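Local coordinates for protein fumarate lyase (PDB 3C8T) that belongs to the fumarate lyase family, a mainly helical protein whose long helices pack side by side and whose assembly holds four copies of the chain, at residues A23-S28 against V113-D118; I107-T112 against G316-E321; A136-H141 against K163-L168. All blocks are in the same frame, centred on the assembly; numbering follows the deposited sequence.

Contact 1 (A23-S28 against V113-D118); sequences AQSFIS and VLQIRD
This contact joins an N-terminal helix, 23-43, to helix 104-140, one of the long helices of the fumarate lyase fold, where F26 meets Q115. F26 CA and Q115 CA lie 7.5 Å apart. The touching is done mainly by the amide end of Q115. Its chain runs straight beyond CG (chi2 174°), and this carries the amide across to the first turn of the other helix. There the amide lies alongside F26, nitrogen by the backbone and oxygen by the ring edge. Q115 NE2 is 3.5 Å from F26 CA and 3.7 Å from F26 CB, while Q115 OE1 comes within 3.6 Å of F26 CD1. The oxygen lies near the ring plane. The amide and ring planes are turned 41° from each other, and the two side chains cross at roughly a right angle. F26 has CG anti to its backbone nitrogen (chi1 -178°), which turns the ring toward the M108-T112 turn of helix 104-140. The amide nitrogen of Q115 and the hydroxyl of S25 both make weak hydrogen bonds to L20 O. Beyond Q115 the ring of F26 packs on M108, A111 and T112, and Y8 of the second subunit meets it edge-to-face.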
loop_
_atom_site.group_PDB
_atom_site.type_symbol
_atom_site.label_atom_id
_atom_site.label_comp_id
_atom_site.label_asym_id
_atom_site.label_seq_id
_atom_site.Cartn_x
_atom_site.Cartn_y
_atom_site.Cartn_z
ATOM N N ALA A 23 9.930 -22.417 -13.522
ATOM C CA ALA A 23 9.857 -23.684 -12.807
ATOM C C ALA A 23 11.107 -24.540 -13.025
ATOM O O ALA A 23 11.669 -25.105 -12.069
ATOM C CB ALA A 23 8.671 -24.418 -13.261
ATOM N N GLN A 24 11.536 -24.618 -14.286
ATOM C CA GLN A 24 12.671 -25.445 -14.711
ATOM C C GLN A 24 13.930 -25.008 -13.991
ATOM O O GLN A 24 14.689 -25.835 -13.456
ATOM C CB GLN A 24 12.866 -25.320 -16.225
ATOM C CG GLN A 24 11.659 -25.846 -17.107
ATOM C CD GLN A 24 10.277 -25.086 -16.984
ATOM O OE1 GLN A 24 10.147 -23.975 -16.414
ATOM N NE2 GLN A 24 9.240 -25.715 -17.547
ATOM N N SER A 25 14.170 -23.702 -13.994
ATOM C CA SER A 25 15.293 -23.167 -13.270
ATOM C C SER A 25 15.171 -23.415 -11.744
ATOM O O SER A 25 16.120 -23.838 -11.123
ATOM C CB SER A 25 15.500 -21.688 -13.620
ATOM O OG SER A 25 16.698 -21.253 -13.031
ATOM N N PHE A 26 14.002 -23.200 -11.163
ATOM C CA PHE A 26 13.789 -23.432 -9.717
ATOM C C PHE A 26 14.121 -24.869 -9.350
ATOM O O PHE A 26 14.967 -25.123 -8.503
ATOM C CB PHE A 26 12.346 -23.093 -9.304
ATOM C CG PHE A 26 12.073 -23.263 -7.822
ATOM C CD1 PHE A 26 12.686 -22.425 -6.885
ATOM C CD2 PHE A 26 11.176 -24.232 -7.368
ATOM C CE1 PHE A 26 12.437 -22.562 -5.516
ATOM C CE2 PHE A 26 10.919 -24.371 -5.994
ATOM C CZ PHE A 26 11.565 -23.543 -5.064
ATOM N N ILE A 27 13.457 -25.802 -10.019
ATOM C CA ILE A 27 13.713 -27.234 -9.905
ATOM C C ILE A 27 15.177 -27.577 -10.047
ATOM O O ILE A 27 15.707 -28.293 -9.206
ATOM C CB ILE A 27 12.843 -28.083 -10.911
ATOM C CG1 ILE A 27 11.351 -27.935 -10.563
ATOM C CG2 ILE A 27 13.326 -29.577 -10.962
ATOM C CD1 ILE A 27 11.014 -28.133 -9.050
ATOM N N SER A 28 15.859 -27.079 -11.075
ATOM C CA SER A 28 17.305 -27.415 -11.184
ATOM C C SER A 28 18.166 -26.925 -9.970
ATOM O O SER A 28 19.116 -27.624 -9.552
ATOM C CB SER A 28 17.887 -26.993 -12.529
ATOM O OG SER A 28 18.097 -25.610 -12.535
ATOM N N VAL A 113 17.349 -18.660 -2.701
ATOM C CA VAL A 113 18.574 -17.882 -2.495
ATOM C C VAL A 113 19.542 -18.013 -3.695
ATOM O O VAL A 113 20.148 -17.040 -4.123
ATOM C CB VAL A 113 19.221 -18.193 -1.108
ATOM C CG1 VAL A 113 20.671 -17.780 -1.042
ATOM C CG2 VAL A 113 18.415 -17.507 0.039
ATOM N N LEU A 114 19.630 -19.192 -4.286
ATOM C CA LEU A 114 20.486 -19.386 -5.449
ATOM C C LEU A 114 20.018 -18.544 -6.652
ATOM O O LEU A 114 20.841 -17.979 -7.380
ATOM C CB LEU A 114 20.563 -20.881 -5.838
ATOM C CG LEU A 114 21.249 -21.759 -4.780
ATOM C CD1 LEU A 114 20.988 -23.237 -5.075
ATOM C CD2 LEU A 114 22.714 -21.460 -4.712
ATOM N N GLN A 115 18.707 -18.492 -6.876
ATOM C CA GLN A 115 18.155 -17.621 -7.895
ATOM C C GLN A 115 18.413 -16.141 -7.562
ATOM O O GLN A 115 18.864 -15.384 -8.421
ATOM C CB GLN A 115 16.670 -17.888 -7.989
ATOM C CG GLN A 115 16.287 -19.266 -8.610
ATOM C CD GLN A 115 14.782 -19.502 -8.518
ATOM O OE1 GLN A 115 14.177 -19.253 -7.487
ATOM N NE2 GLN A 115 14.172 -19.940 -9.608
ATOM N N ILE A 116 18.119 -15.718 -6.331
ATOM C CA ILE A 116 18.445 -14.344 -5.870
ATOM C C ILE A 116 19.919 -13.934 -6.142
ATOM O O ILE A 116 20.184 -12.783 -6.512
ATOM C CB ILE A 116 18.051 -14.122 -4.369
ATOM C CG1 ILE A 116 16.499 -14.229 -4.193
ATOM C CG2 ILE A 116 18.484 -12.763 -3.866
ATOM C CD1 ILE A 116 16.016 -14.220 -2.725
ATOM N N ARG A 117 20.870 -14.858 -5.951
ATOM C CA ARG A 117 22.250 -14.600 -6.341
ATOM C C ARG A 117 22.375 -14.231 -7.828
ATOM O O ARG A 117 23.023 -13.228 -8.184
ATOM C CB ARG A 117 23.152 -15.788 -6.016
ATOM C CG ARG A 117 24.601 -15.452 -6.294
ATOM C CD ARG A 117 25.549 -16.251 -5.448
ATOM N NE ARG A 117 25.401 -17.670 -5.724
ATOM C CZ ARG A 117 26.073 -18.613 -5.077
ATOM N NH1 ARG A 117 26.933 -18.270 -4.132
ATOM N NH2 ARG A 117 25.866 -19.884 -5.369
ATOM N N ASP A 118 21.780 -15.052 -8.701
ATOM C CA ASP A 118 21.730 -14.705 -10.132
ATOM C C ASP A 118 20.901 -13.430 -10.396
ATOM O O ASP A 118 21.292 -12.610 -11.194
ATOM C CB ASP A 118 21.175 -15.867 -10.975
ATOM C CG ASP A 118 22.037 -17.148 -10.884
ATOM O OD1 ASP A 118 23.157 -17.098 -10.305
ATOM O OD2 ASP A 118 21.581 -18.211 -11.394
#

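Contact 2 (I107-T112 against G316-E321); sequences IMDTAT and GPWHLE
D109 and W318 have the closest CA atoms of 107-112 and 316-321, yet these are 10.3 Å apart, so the two helical segments meet through side chains alone. The indole of W318 spans most of the gap. Its CG is anti to the backbone nitrogen (chi1 177°), and the ring extends toward helix 104-140. M108 and D109 meet it on opposite sides of its plane, M108 by the benzene ring and D109 by the pyrrole nitrogen. M108 SD lies 3.9 Å from W318 CH2 and 4.0 Å from W318 CZ2. This is a Met-aromatic contact. The sulfur of M108 is 5.0 Å from the centroid of the six-membered ring of W318 and 67° off its normal, an oblique approach. The M108 chain crosses the indole at about a right angle, and M108 CB adds a looser touch to W318 CZ2. Beside the pyrrole nitrogen, D109 OD1 stands 4.1 Å from W318 NE1. The carboxylate and ring planes are 79° apart, and the pair is too distant to bond. Behind M108, its carbonyl oxygen accepts both T112 N and T112 OG1, from opposite faces of its plane. D109 OD1 and E321 OE1 are 5.2 Å apart, but R228 makes salt bridges to both residues. The indole thus has a polarisable sulfur on one side of its plane and a carboxylate on the other. R228 probably offsets part of the charge gathered here, where E189 is a third nearby acid, so the contact joins apolar packing to a shared ionic group.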
loop_
_atom_site.group_PDB
_atom_site.type_symbol
_atom_site.label_atom_id
_atom_site.label_comp_id
_atom_site.label_asym_id
_atom_site.label_seq_id
_atom_site.Cartn_x
_atom_site.Cartn_y
_atom_site.Cartn_z
ATOM N N ILE A 107 14.829 -26.643 1.230
ATOM C CA ILE A 107 15.203 -26.786 -0.171
ATOM C C ILE A 107 14.678 -25.620 -0.986
ATOM O O ILE A 107 15.415 -25.086 -1.846
ATOM C CB ILE A 107 14.720 -28.126 -0.797
ATOM C CG1 ILE A 107 15.112 -29.340 0.065
ATOM C CG2 ILE A 107 15.288 -28.286 -2.218
ATOM C CD1 ILE A 107 16.622 -29.495 0.393
ATOM N N MET A 108 13.429 -25.217 -0.700
ATOM C CA MET A 108 12.772 -24.083 -1.399
ATOM C C MET A 108 13.380 -22.714 -1.068
ATOM O O MET A 108 13.558 -21.901 -1.975
ATOM C CB MET A 108 11.267 -24.085 -1.136
ATOM C CG MET A 108 10.539 -25.302 -1.725
ATOM S SD MET A 108 8.716 -25.337 -1.511
ATOM C CE MET A 108 8.310 -24.083 -2.744
ATOM N N ASP A 109 13.738 -22.481 0.205
ATOM C CA ASP A 109 14.437 -21.262 0.617
ATOM C C ASP A 109 15.823 -21.179 -0.003
ATOM O O ASP A 109 16.239 -20.145 -0.545
ATOM C CB ASP A 109 14.621 -21.243 2.141
ATOM C CG ASP A 109 13.460 -20.564 2.894
ATOM O OD1 ASP A 109 12.504 -20.084 2.270
ATOM O OD2 ASP A 109 13.526 -20.500 4.141
ATOM N N THR A 110 16.542 -22.283 0.076
ATOM C CA THR A 110 17.908 -22.340 -0.461
ATOM C C THR A 110 17.950 -22.213 -1.965
ATOM O O THR A 110 18.765 -21.457 -2.484
ATOM C CB THR A 110 18.656 -23.615 -0.016
ATOM O OG1 THR A 110 18.784 -23.623 1.414
ATOM C CG2 THR A 110 20.061 -23.629 -0.649
ATOM N N ALA A 111 17.090 -22.931 -2.681
ATOM C CA ALA A 111 16.973 -22.740 -4.144
ATOM C C ALA A 111 16.598 -21.314 -4.529
ATOM O O ALA A 111 17.091 -20.790 -5.530
ATOM C CB ALA A 111 15.959 -23.714 -4.747
ATOM N N THR A 112 15.682 -20.710 -3.756
ATOM C CA THR A 112 15.338 -19.281 -3.913
ATOM C C THR A 112 16.558 -18.406 -3.742
ATOM O O THR A 112 16.783 -17.495 -4.547
ATOM C CB THR A 112 14.189 -18.848 -2.963
ATOM O OG1 THR A 112 13.037 -19.639 -3.265
ATOM C CG2 THR A 112 13.828 -17.359 -3.099
ATOM N N GLY A 316 0.445 -18.975 4.881
ATOM C CA GLY A 316 -0.116 -17.713 4.365
ATOM C C GLY A 316 0.963 -16.672 4.072
ATOM O O GLY A 316 1.182 -16.304 2.907
ATOM N N PRO A 317 1.666 -16.186 5.135
ATOM C CA PRO A 317 2.735 -15.213 4.910
ATOM C C PRO A 317 3.770 -15.707 3.888
ATOM O O PRO A 317 4.267 -14.910 3.083
ATOM C CB PRO A 317 3.401 -15.101 6.298
ATOM C CG PRO A 317 2.285 -15.389 7.257
ATOM C CD PRO A 317 1.520 -16.506 6.568
ATOM N N TRP A 318 4.114 -16.987 3.947
ATOM C CA TRP A 318 5.186 -17.516 3.092
ATOM C C TRP A 318 4.760 -17.483 1.617
ATOM O O TRP A 318 5.534 -17.119 0.737
ATOM C CB TRP A 318 5.593 -18.918 3.570
ATOM C CG TRP A 318 6.640 -19.611 2.733
ATOM C CD1 TRP A 318 7.699 -19.014 2.027
ATOM C CD2 TRP A 318 6.790 -21.025 2.550
ATOM N NE1 TRP A 318 8.454 -19.986 1.415
ATOM C CE2 TRP A 318 7.927 -21.223 1.711
ATOM C CE3 TRP A 318 6.093 -22.142 3.026
ATOM C CZ2 TRP A 318 8.360 -22.490 1.317
ATOM C CZ3 TRP A 318 6.523 -23.424 2.632
ATOM C CH2 TRP A 318 7.652 -23.583 1.785
ATOM N N HIS A 319 3.497 -17.803 1.375
ATOM C CA HIS A 319 2.912 -17.767 0.045
ATOM C C HIS A 319 3.070 -16.390 -0.613
ATOM O O HIS A 319 3.228 -16.288 -1.828
ATOM C CB HIS A 319 1.433 -18.124 0.128
ATOM C CG HIS A 319 0.860 -18.563 -1.179
ATOM N ND1 HIS A 319 0.455 -19.857 -1.412
ATOM C CD2 HIS A 319 0.675 -17.893 -2.343
ATOM C CE1 HIS A 319 0.018 -19.958 -2.657
ATOM N NE2 HIS A 319 0.150 -18.781 -3.246
ATOM N N LEU A 320 3.044 -15.339 0.202
ATOM C CA LEU A 320 3.212 -13.974 -0.284
ATOM C C LEU A 320 4.550 -13.679 -0.943
ATOM O O LEU A 320 4.583 -12.918 -1.904
ATOM C CB LEU A 320 2.917 -12.945 0.817
ATOM C CG LEU A 320 1.474 -12.581 1.180
ATOM C CD1 LEU A 320 1.562 -11.479 2.260
ATOM C CD2 LEU A 320 0.738 -12.067 -0.129
ATOM N N GLU A 321 5.645 -14.272 -0.437
ATOM C CA GLU A 321 6.968 -14.209 -1.087
ATOM C C GLU A 321 7.009 -14.757 -2.504
ATOM O O GLU A 321 7.844 -14.318 -3.302
ATOM C CB GLU A 321 8.040 -14.944 -0.250
ATOM C CG GLU A 321 7.897 -14.640 1.237
ATOM C CD GLU A 321 9.147 -14.962 2.063
ATOM O OE1 GLU A 321 10.109 -15.533 1.509
ATOM O OE2 GLU A 321 9.167 -14.614 3.264
#

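Contact 3 (A136-H141 against K163-L168); sequences ALARNH and KAAVWL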
loop_
_atom_site.group_PDB
_atom_site.type_symbol
_atom_site.label_atom_id
_atom_site.label_comp_id
_atom_site.label_asym_id
_atom_site.label_seq_id
_atom_site.Cartn_x
_atom_site.Cartn_y
_atom_site.Cartn_z
ATOM N N ALA A 136 27.587 9.577 -19.179
ATOM C CA ALA A 136 27.783 10.140 -20.520
ATOM C C ALA A 136 26.937 11.393 -20.691
ATOM O O ALA A 136 27.434 12.415 -21.163
ATOM C CB ALA A 136 27.483 9.103 -21.626
ATOM N N LEU A 137 25.672 11.326 -20.302
ATOM C CA LEU A 137 24.778 12.484 -20.430
ATOM C C LEU A 137 25.277 13.645 -19.583
ATOM O O LEU A 137 25.299 14.772 -20.033
ATOM C CB LEU A 137 23.339 12.150 -20.036
ATOM C CG LEU A 137 22.554 11.190 -20.945
ATOM C CD1 LEU A 137 21.289 10.728 -20.224
ATOM C CD2 LEU A 137 22.178 11.855 -22.268
ATOM N N ALA A 138 25.675 13.351 -18.354
ATOM C CA ALA A 138 26.175 14.362 -17.447
ATOM C C ALA A 138 27.405 15.066 -18.040
ATOM O O ALA A 138 27.526 16.292 -17.974
ATOM C CB ALA A 138 26.527 13.730 -16.131
ATOM N N ARG A 139 28.320 14.261 -18.598
ATOM C CA ARG A 139 29.580 14.762 -19.153
ATOM C C ARG A 139 29.291 15.588 -20.413
ATOM O O ARG A 139 29.611 16.785 -20.453
ATOM C CB ARG A 139 30.518 13.594 -19.451
ATOM C CG ARG A 139 31.909 13.973 -19.837
ATOM C CD ARG A 139 32.756 12.655 -20.102
ATOM N NE ARG A 139 32.003 11.407 -20.413
ATOM C CZ ARG A 139 31.939 10.319 -19.624
ATOM N NH1 ARG A 139 32.545 10.301 -18.439
ATOM N NH2 ARG A 139 31.266 9.248 -20.027
ATOM N N ASN A 140 28.653 14.981 -21.414
ATOM C CA ASN A 140 28.390 15.701 -22.676
ATOM C C ASN A 140 27.542 16.975 -22.531
ATOM O O ASN A 140 27.729 17.926 -23.282
ATOM C CB ASN A 140 27.744 14.789 -23.719
ATOM C CG ASN A 140 28.591 13.543 -24.037
ATOM O OD1 ASN A 140 29.811 13.508 -23.795
ATOM N ND2 ASN A 140 27.931 12.513 -24.576
ATOM N N HIS A 141 26.641 17.020 -21.541
ATOM C CA HIS A 141 25.735 18.174 -21.399
ATOM C C HIS A 141 26.028 19.006 -20.190
ATOM O O HIS A 141 25.203 19.818 -19.753
ATOM C CB HIS A 141 24.263 17.715 -21.518
ATOM C CG HIS A 141 23.951 17.185 -22.880
ATOM N ND1 HIS A 141 23.837 18.011 -23.978
ATOM C CD2 HIS A 141 23.849 15.920 -23.352
ATOM C CE1 HIS A 141 23.626 17.280 -25.059
ATOM N NE2 HIS A 141 23.612 16.007 -24.705
ATOM N N LYS A 163 21.247 18.102 -14.233
ATOM C CA LYS A 163 20.110 17.177 -14.042
ATOM C C LYS A 163 20.514 15.714 -14.119
ATOM O O LYS A 163 20.096 14.922 -13.297
ATOM C CB LYS A 163 18.973 17.425 -15.068
ATOM C CG LYS A 163 18.162 18.674 -14.798
ATOM C CD LYS A 163 16.814 18.701 -15.631
ATOM C CE LYS A 163 15.871 17.518 -15.296
ATOM N NZ LYS A 163 15.770 17.416 -13.794
ATOM N N ALA A 164 21.272 15.341 -15.150
ATOM C CA ALA A 164 21.727 13.957 -15.269
ATOM C C ALA A 164 22.622 13.556 -14.093
ATOM O O ALA A 164 22.589 12.399 -13.662
ATOM C CB ALA A 164 22.440 13.720 -16.622
ATOM N N ALA A 165 23.412 14.492 -13.557
ATOM C CA ALA A 165 24.305 14.179 -12.431
ATOM C C ALA A 165 23.542 13.878 -11.162
ATOM O O ALA A 165 23.997 13.048 -10.346
ATOM C CB ALA A 165 25.295 15.294 -12.179
ATOM N N VAL A 166 22.415 14.575 -10.984
ATOM C CA VAL A 166 21.520 14.359 -9.859
ATOM C C VAL A 166 20.913 12.928 -9.945
ATOM O O VAL A 166 20.926 12.176 -8.955
ATOM C CB VAL A 166 20.437 15.460 -9.831
ATOM C CG1 VAL A 166 19.183 15.027 -8.996
ATOM C CG2 VAL A 166 21.018 16.771 -9.306
ATOM N N TRP A 167 20.387 12.576 -11.118
ATOM C CA TRP A 167 19.855 11.241 -11.374
ATOM C C TRP A 167 20.955 10.208 -11.100
ATOM O O TRP A 167 20.737 9.221 -10.422
ATOM C CB TRP A 167 19.442 11.116 -12.845
ATOM C CG TRP A 167 18.312 12.016 -13.320
ATOM C CD1 TRP A 167 17.343 12.629 -12.551
ATOM C CD2 TRP A 167 17.979 12.300 -14.676
ATOM N NE1 TRP A 167 16.462 13.331 -13.367
ATOM C CE2 TRP A 167 16.832 13.133 -14.673
ATOM C CE3 TRP A 167 18.556 11.958 -15.907
ATOM C CZ2 TRP A 167 16.256 13.615 -15.849
ATOM C CZ3 TRP A 167 17.995 12.455 -17.074
ATOM C CH2 TRP A 167 16.850 13.282 -17.031
ATOM N N LEU A 168 22.147 10.451 -11.643
ATOM C CA LEU A 168 23.262 9.571 -11.448
ATOM C C LEU A 168 23.617 9.328 -9.955
ATOM O O LEU A 168 23.945 8.190 -9.564
ATOM C CB LEU A 168 24.485 10.131 -12.197
ATOM C CG LEU A 168 25.832 9.402 -12.065
ATOM C CD1 LEU A 168 25.742 7.847 -12.433
ATOM C CD2 LEU A 168 26.949 10.136 -12.849
#
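L137 and A138 face A164 and A165, and the side chains meet each other or the opposite backbone. The touching side-chain atoms are CB methyls and the CB methylene of L137. The CA atoms of A138 and A164 are only 5.0 Å apart. The axes of 136-140 and 163-168 approach to 8.1 Å and run roughly antiparallel, at 151°. A164 is central to the fit. Its CB points at helix 104-140 and lies against the backbone between L137 and A138. A164 CB is 3.7 Å from A138 N and 3.9 Å from L137 CB. A138 CB points back toward 163-168, 4.1 Å from A164 CB and 4.1 Å from A165 N, with A165 CB beyond at 4.4 Å. The methyl of A165 is directed past the contact rather than into it, so its touch is the lighter one. L137 takes part through its CB. Its CG lies anti to its carbonyl carbon (chi1 -68°); this turns the branched end away from A164, toward the W167 side. The side-chain contacts between the segments are all apolar, and the four touching residues are buried. Small side chains thus let two long helices come close where they turn back on each other. Next to A164, the carbonyl oxygen of K163 sits over one face of the W167 indole, one turn further on. K163 and W167 both use D251 on helix 229-255, and K163 also pairs with E312 of the third subunit. The first helix ends here: H141 has left helical geometry and shares backbone hydrogen bonds with G161. The chain between passes through the three-stranded antiparallel sheet of 145-150, 153-155 and 157-159, while helix 432-440 packs on A165 and L168.

From the N terminus, contact 1 opens at 23-28 and closes at 113-118, bringing helix 104-140 back to the start of helix 23-43 after a mainly helical excursion. Contact 2 opens at 107-112, before contact 1 has closed, so the two cross. It closes much later, at 316-321 on helix 315-344. Contact 3 opens and closes inside that long loop and joins the far end of helix 104-140 to helix 160-185. All three share helix 104-140. Contacts 1 and 2 touch each other through F26, and both reach the second subunit. Contact 3 lies on the opposite side of the chain's centre, about 36 Å from contact 1 between centres, and meets the third subunit.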